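Local coordinates for protein sulfate adenylyltransferase (Allochromatium vinosum, PDB 4DNX) that catalyses the transfer of an adenylyl group from ATP to sulfate, giving adenosine 5'-phosphosulfate and diphosphate, at residues Phe198-Met204 with Ile226-Leu230; Gln193-Phe198 with Met287-Ile293. All coordinates share one frame; numbering follows the deposited sequence.

In the fold
Both interactions are built on strand 195-200, the middle strand of a five-stranded parallel sheet with strand order 3-2-1-4-5, a Rossmann-like arrangement. Interaction 1 pairs its C-terminal end with strand 223-230, the next along the chain, reached through helix 206-219; interaction 2 pairs its N-terminal part with strand 291-294 on its other side. The two contact centres lie about 14 Å apart, and Phe-198 belongs to both. Along the chain interaction 1 is nested within the loop that interaction 2 closes. Gripped on both sides, the one strand ties the consecutive beta-alpha-beta unit to the strand that returns later, forming the middle of the sheet. The contacts touch where CE1 of His-227 packs against SD of Met-287.

Interaction 1 of 2, residues Phe198-Met204 with Ile226-Leu230; sequences FQTRNPM and IHMLL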
# COMPACT_ATOMS: atom_id res chain seq x y z
N PHE A 198 -13.31 -12.55 -2.95
CA PHE A 198 -13.80 -12.62 -4.33
C PHE A 198 -12.73 -12.07 -5.25
O PHE A 198 -12.33 -10.94 -5.08
CB PHE A 198 -15.10 -11.77 -4.49
CG PHE A 198 -15.64 -11.74 -5.92
CD1 PHE A 198 -16.24 -12.88 -6.46
CD2 PHE A 198 -15.52 -10.58 -6.71
CE1 PHE A 198 -16.74 -12.86 -7.80
CE2 PHE A 198 -16.04 -10.56 -8.05
CZ PHE A 198 -16.62 -11.68 -8.54
N GLN A 199 -12.33 -12.86 -6.27
CA GLN A 199 -11.32 -12.42 -7.24
C GLN A 199 -11.99 -11.77 -8.46
O GLN A 199 -12.98 -12.30 -8.98
CB GLN A 199 -10.50 -13.64 -7.73
CG GLN A 199 -9.48 -13.29 -8.81
CD GLN A 199 -8.48 -14.42 -9.08
OE1 GLN A 199 -8.04 -15.11 -8.16
NE2 GLN A 199 -8.14 -14.61 -10.36
N THR A 200 -11.43 -10.67 -8.95
CA THR A 200 -11.89 -10.14 -10.25
C THR A 200 -10.77 -9.40 -10.93
O THR A 200 -9.83 -9.01 -10.27
CB THR A 200 -13.11 -9.19 -10.10
OG1 THR A 200 -13.64 -8.92 -11.41
CG2 THR A 200 -12.72 -7.90 -9.39
N ARG A 201 -10.84 -9.25 -12.27
CA ARG A 201 -9.90 -8.31 -12.90
C ARG A 201 -10.61 -7.20 -13.65
O ARG A 201 -9.96 -6.30 -14.21
CB ARG A 201 -8.84 -9.01 -13.79
CG ARG A 201 -9.37 -9.81 -14.91
CD ARG A 201 -8.21 -10.52 -15.64
NE ARG A 201 -8.72 -11.46 -16.64
CZ ARG A 201 -9.14 -12.70 -16.38
NH1 ARG A 201 -9.10 -13.19 -15.14
NH2 ARG A 201 -9.59 -13.47 -17.37
N ASN A 202 -11.94 -7.27 -13.68
CA ASN A 202 -12.69 -6.18 -14.28
C ASN A 202 -13.77 -5.57 -13.36
O ASN A 202 -13.96 -6.06 -12.23
CB ASN A 202 -13.18 -6.56 -15.67
CG ASN A 202 -12.08 -6.40 -16.71
OD1 ASN A 202 -11.40 -5.32 -16.80
ND2 ASN A 202 -11.81 -7.47 -17.42
N PRO A 203 -14.41 -4.48 -13.80
CA PRO A 203 -15.51 -3.88 -13.02
C PRO A 203 -16.58 -4.88 -12.65
O PRO A 203 -16.85 -5.84 -13.39
CB PRO A 203 -16.08 -2.81 -13.95
CG PRO A 203 -14.88 -2.42 -14.82
CD PRO A 203 -14.22 -3.77 -15.08
N MET A 204 -17.20 -4.66 -11.50
CA MET A 204 -18.22 -5.58 -11.02
C MET A 204 -19.59 -4.94 -11.27
O MET A 204 -19.87 -3.85 -10.78
CB MET A 204 -18.01 -5.83 -9.53
CG MET A 204 -16.79 -6.74 -9.27
SD MET A 204 -16.42 -6.73 -7.51
CE MET A 204 -17.90 -7.53 -6.84
N ILE A 226 -12.29 -7.79 -1.96
CA ILE A 226 -12.34 -7.87 -3.46
C ILE A 226 -10.85 -7.87 -3.79
O ILE A 226 -10.15 -6.89 -3.51
CB ILE A 226 -13.05 -6.66 -4.05
CG1 ILE A 226 -14.55 -6.67 -3.61
CG2 ILE A 226 -12.94 -6.74 -5.58
CD1 ILE A 226 -15.41 -5.49 -4.08
N HIS A 227 -10.37 -8.99 -4.30
CA HIS A 227 -8.91 -9.22 -4.43
C HIS A 227 -8.65 -9.18 -5.94
O HIS A 227 -8.90 -10.16 -6.65
CB HIS A 227 -8.60 -10.58 -3.80
CG HIS A 227 -7.16 -10.73 -3.36
ND1 HIS A 227 -6.50 -11.93 -3.41
CD2 HIS A 227 -6.27 -9.83 -2.89
CE1 HIS A 227 -5.26 -11.79 -2.95
NE2 HIS A 227 -5.09 -10.51 -2.64
N MET A 228 -8.18 -8.03 -6.41
CA MET A 228 -8.08 -7.80 -7.87
C MET A 228 -6.76 -8.34 -8.41
O MET A 228 -5.69 -8.19 -7.77
CB MET A 228 -8.20 -6.30 -8.19
CG MET A 228 -9.67 -5.66 -7.91
SD MET A 228 -9.68 -3.89 -8.25
CE MET A 228 -8.40 -3.25 -7.14
N LEU A 229 -6.83 -8.99 -9.57
CA LEU A 229 -5.61 -9.53 -10.15
C LEU A 229 -4.98 -8.37 -10.92
O LEU A 229 -5.55 -7.89 -11.91
CB LEU A 229 -5.93 -10.74 -11.05
CG LEU A 229 -4.73 -11.25 -11.87
CD1 LEU A 229 -3.43 -11.42 -11.02
CD2 LEU A 229 -5.17 -12.56 -12.48
N LEU A 230 -3.82 -7.89 -10.45
CA LEU A 230 -3.10 -6.81 -11.08
C LEU A 230 -2.13 -7.37 -12.12
O LEU A 230 -1.51 -8.40 -11.90
CB LEU A 230 -2.27 -6.05 -10.02
CG LEU A 230 -3.17 -5.58 -8.88
CD1 LEU A 230 -2.28 -5.04 -7.75
CD2 LEU A 230 -4.16 -4.53 -9.32
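With OG1 of Thr-200 anti to its backbone N (chi1 -170°), CG2 falls between the backbone N and the carbonyl carbon; CG2 of Ile-226 is anti to its own backbone N, and the two methyl groups lie side by side on one face of the sheet, CG2 to CG2 4.0 Å. CG of Met-228 lies alongside the same threonine methyl, 4.1 Å from Thr-200 CG2. Met-204, beyond the strand, meets Ile-226 tip to tip: its SD is 3.8 Å from CD1 of the isoleucine. Beneath these side chains, strands 198-200 and 226-230 pair in parallel. His-227 N gives a nearly straight bond to Phe-198 O (2.9 Å, 175° at the hydrogen), and Leu-229 N reaches Thr-200 O at 3.1 Å. Between them the bond from Thr-200 N to His-227 O is weak, at 3.5 Å, though CA of Gln-199 also directs its hydrogen at that oxygen. On the other face Gln-199 and Leu-229 point the same way. Arg-284 of helix 274-287 hydrogen-bonds both Gln-199 OE1 and His-227 ND1, and Tyr-51 OH is hydrogen-bonded to His-227 NE2. The paired strands of this beta-alpha-beta unit thus carry an apolar face, with methyl groups and sulfur in contact, and a polar one, where a shared arginine probably fixes the turn of both the amide and the imidazole.

Interaction 2 of 2, residues Gln193-Phe198 with Met287-Ile293; sequences QKIVAF and MGATHFI
Thr-290 and Ile-195 open a parallel strand pairing in the Rossmann-like sheet, where the chain leaves helix 274-287 through the Schellman motif at Gly-288 and enters strand 291-294. The tight part is the buried end. CB of Ala-197 rests on the CE methyl of Met-287 and on CB of Ala-289, at 3.7 and 3.8 Å, the methionine chain being extended beyond CG. On the other face CG1 of Val-196 packs 3.7 Å from CD1 of Ile-293, which also meets CD1 of Phe-198. Two backbone bonds, Ala-197 N to His-291 O and Ile-293 N to Ala-197 O, close the strands between these layers. Toward exposed Gln-193 and Lys-194 the packing thins: the extended lysine chain turns off from strand 291-294 after its CB passes Thr-290 OG1. Here polar contacts take over. Ile-195 O accepts from both Thr-290 N and His-291 N; Thr-290 OG1 accepts from Ile-195 N (2.8 Å, 166° at the hydrogen) and is hydrogen-bonded to His-291 ND1. A valine in place of Thr-290 would probably leave Ile-195 N without its acceptor and His-291 ND1 without its hydroxyl partner, so that the imidazole could turn more easily. Nearby, CD1 of Ile-195 sits 3.7 Å from Gly-288 O.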
# COMPACT_ATOMS: atom_id res chain seq x y z
N GLN A 193 -14.81 -11.10 11.69
CA GLN A 193 -14.62 -12.48 12.16
C GLN A 193 -14.79 -13.54 11.07
O GLN A 193 -14.12 -14.57 11.07
CB GLN A 193 -15.65 -12.82 13.25
CG GLN A 193 -15.77 -11.83 14.38
CD GLN A 193 -14.68 -12.02 15.40
OE1 GLN A 193 -13.52 -12.26 15.06
NE2 GLN A 193 -15.05 -11.90 16.66
N LYS A 194 -15.70 -13.27 10.12
CA LYS A 194 -15.86 -14.12 8.95
C LYS A 194 -15.72 -13.20 7.75
O LYS A 194 -16.26 -12.08 7.72
CB LYS A 194 -17.20 -14.85 8.96
CG LYS A 194 -17.20 -15.97 10.01
CD LYS A 194 -18.55 -16.62 10.12
CE LYS A 194 -18.48 -17.84 11.05
NZ LYS A 194 -19.83 -18.30 11.48
N ILE A 195 -14.94 -13.65 6.77
CA ILE A 195 -14.55 -12.77 5.65
C ILE A 195 -14.62 -13.57 4.35
O ILE A 195 -13.96 -14.62 4.24
CB ILE A 195 -13.07 -12.25 5.82
CG1 ILE A 195 -12.89 -11.55 7.20
CG2 ILE A 195 -12.68 -11.33 4.67
CD1 ILE A 195 -12.45 -12.49 8.31
N VAL A 196 -15.43 -13.11 3.38
CA VAL A 196 -15.50 -13.76 2.05
C VAL A 196 -14.47 -13.13 1.12
O VAL A 196 -14.31 -11.91 1.14
CB VAL A 196 -16.91 -13.52 1.45
CG1 VAL A 196 -16.98 -13.98 -0.03
CG2 VAL A 196 -17.99 -14.20 2.31
N ALA A 197 -13.75 -13.91 0.30
CA ALA A 197 -12.84 -13.31 -0.69
C ALA A 197 -13.44 -13.55 -2.08
O ALA A 197 -14.02 -14.66 -2.35
CB ALA A 197 -11.44 -14.00 -0.59
N PHE A 198 -13.31 -12.55 -2.95
CA PHE A 198 -13.80 -12.62 -4.33
C PHE A 198 -12.73 -12.07 -5.25
O PHE A 198 -12.33 -10.94 -5.08
CB PHE A 198 -15.10 -11.77 -4.49
CG PHE A 198 -15.64 -11.74 -5.92
CD1 PHE A 198 -16.24 -12.88 -6.46
CD2 PHE A 198 -15.52 -10.58 -6.71
CE1 PHE A 198 -16.74 -12.86 -7.80
CE2 PHE A 198 -16.04 -10.56 -8.05
CZ PHE A 198 -16.62 -11.68 -8.54
N MET A 287 -4.03 -14.68 3.59
CA MET A 287 -4.39 -13.28 3.74
C MET A 287 -5.50 -13.07 4.81
O MET A 287 -5.69 -11.93 5.24
CB MET A 287 -4.72 -12.66 2.38
CG MET A 287 -6.16 -12.80 2.02
SD MET A 287 -6.40 -12.23 0.31
CE MET A 287 -8.22 -12.29 0.26
N GLY A 288 -6.14 -14.16 5.32
CA GLY A 288 -7.08 -14.04 6.43
C GLY A 288 -8.55 -14.27 6.08
O GLY A 288 -9.42 -14.11 6.95
N ALA A 289 -8.82 -14.62 4.83
CA ALA A 289 -10.21 -14.91 4.44
C ALA A 289 -10.64 -16.26 5.00
O ALA A 289 -9.82 -17.20 5.06
CB ALA A 289 -10.38 -14.90 2.92
N THR A 290 -11.91 -16.35 5.40
CA THR A 290 -12.46 -17.58 5.93
C THR A 290 -13.26 -18.36 4.88
O THR A 290 -13.52 -19.57 5.07
CB THR A 290 -13.36 -17.32 7.19
OG1 THR A 290 -14.42 -16.43 6.85
CG2 THR A 290 -12.58 -16.73 8.35
N HIS A 291 -13.68 -17.67 3.81
CA HIS A 291 -14.51 -18.23 2.75
C HIS A 291 -14.01 -17.70 1.41
O HIS A 291 -13.58 -16.55 1.32
CB HIS A 291 -15.97 -17.83 2.98
CG HIS A 291 -16.56 -18.46 4.20
ND1 HIS A 291 -16.36 -17.95 5.47
CD2 HIS A 291 -17.29 -19.58 4.36
CE1 HIS A 291 -16.95 -18.73 6.36
NE2 HIS A 291 -17.53 -19.73 5.71
N PHE A 292 -14.10 -18.50 0.36
CA PHE A 292 -13.64 -18.11 -0.95
C PHE A 292 -14.68 -18.52 -1.98
O PHE A 292 -15.13 -19.67 -1.97
CB PHE A 292 -12.30 -18.83 -1.28
CG PHE A 292 -11.80 -18.58 -2.68
CD1 PHE A 292 -11.78 -17.30 -3.21
CD2 PHE A 292 -11.29 -19.64 -3.43
CE1 PHE A 292 -11.28 -17.06 -4.53
CE2 PHE A 292 -10.81 -19.42 -4.71
CZ PHE A 292 -10.80 -18.14 -5.27
N ILE A 293 -15.09 -17.59 -2.83
CA ILE A 293 -16.15 -17.86 -3.82
C ILE A 293 -15.50 -18.52 -5.06
O ILE A 293 -14.58 -17.94 -5.68
CB ILE A 293 -16.82 -16.56 -4.27
CG1 ILE A 293 -17.63 -15.96 -3.13
CG2 ILE A 293 -17.76 -16.78 -5.51
CD1 ILE A 293 -18.18 -14.55 -3.44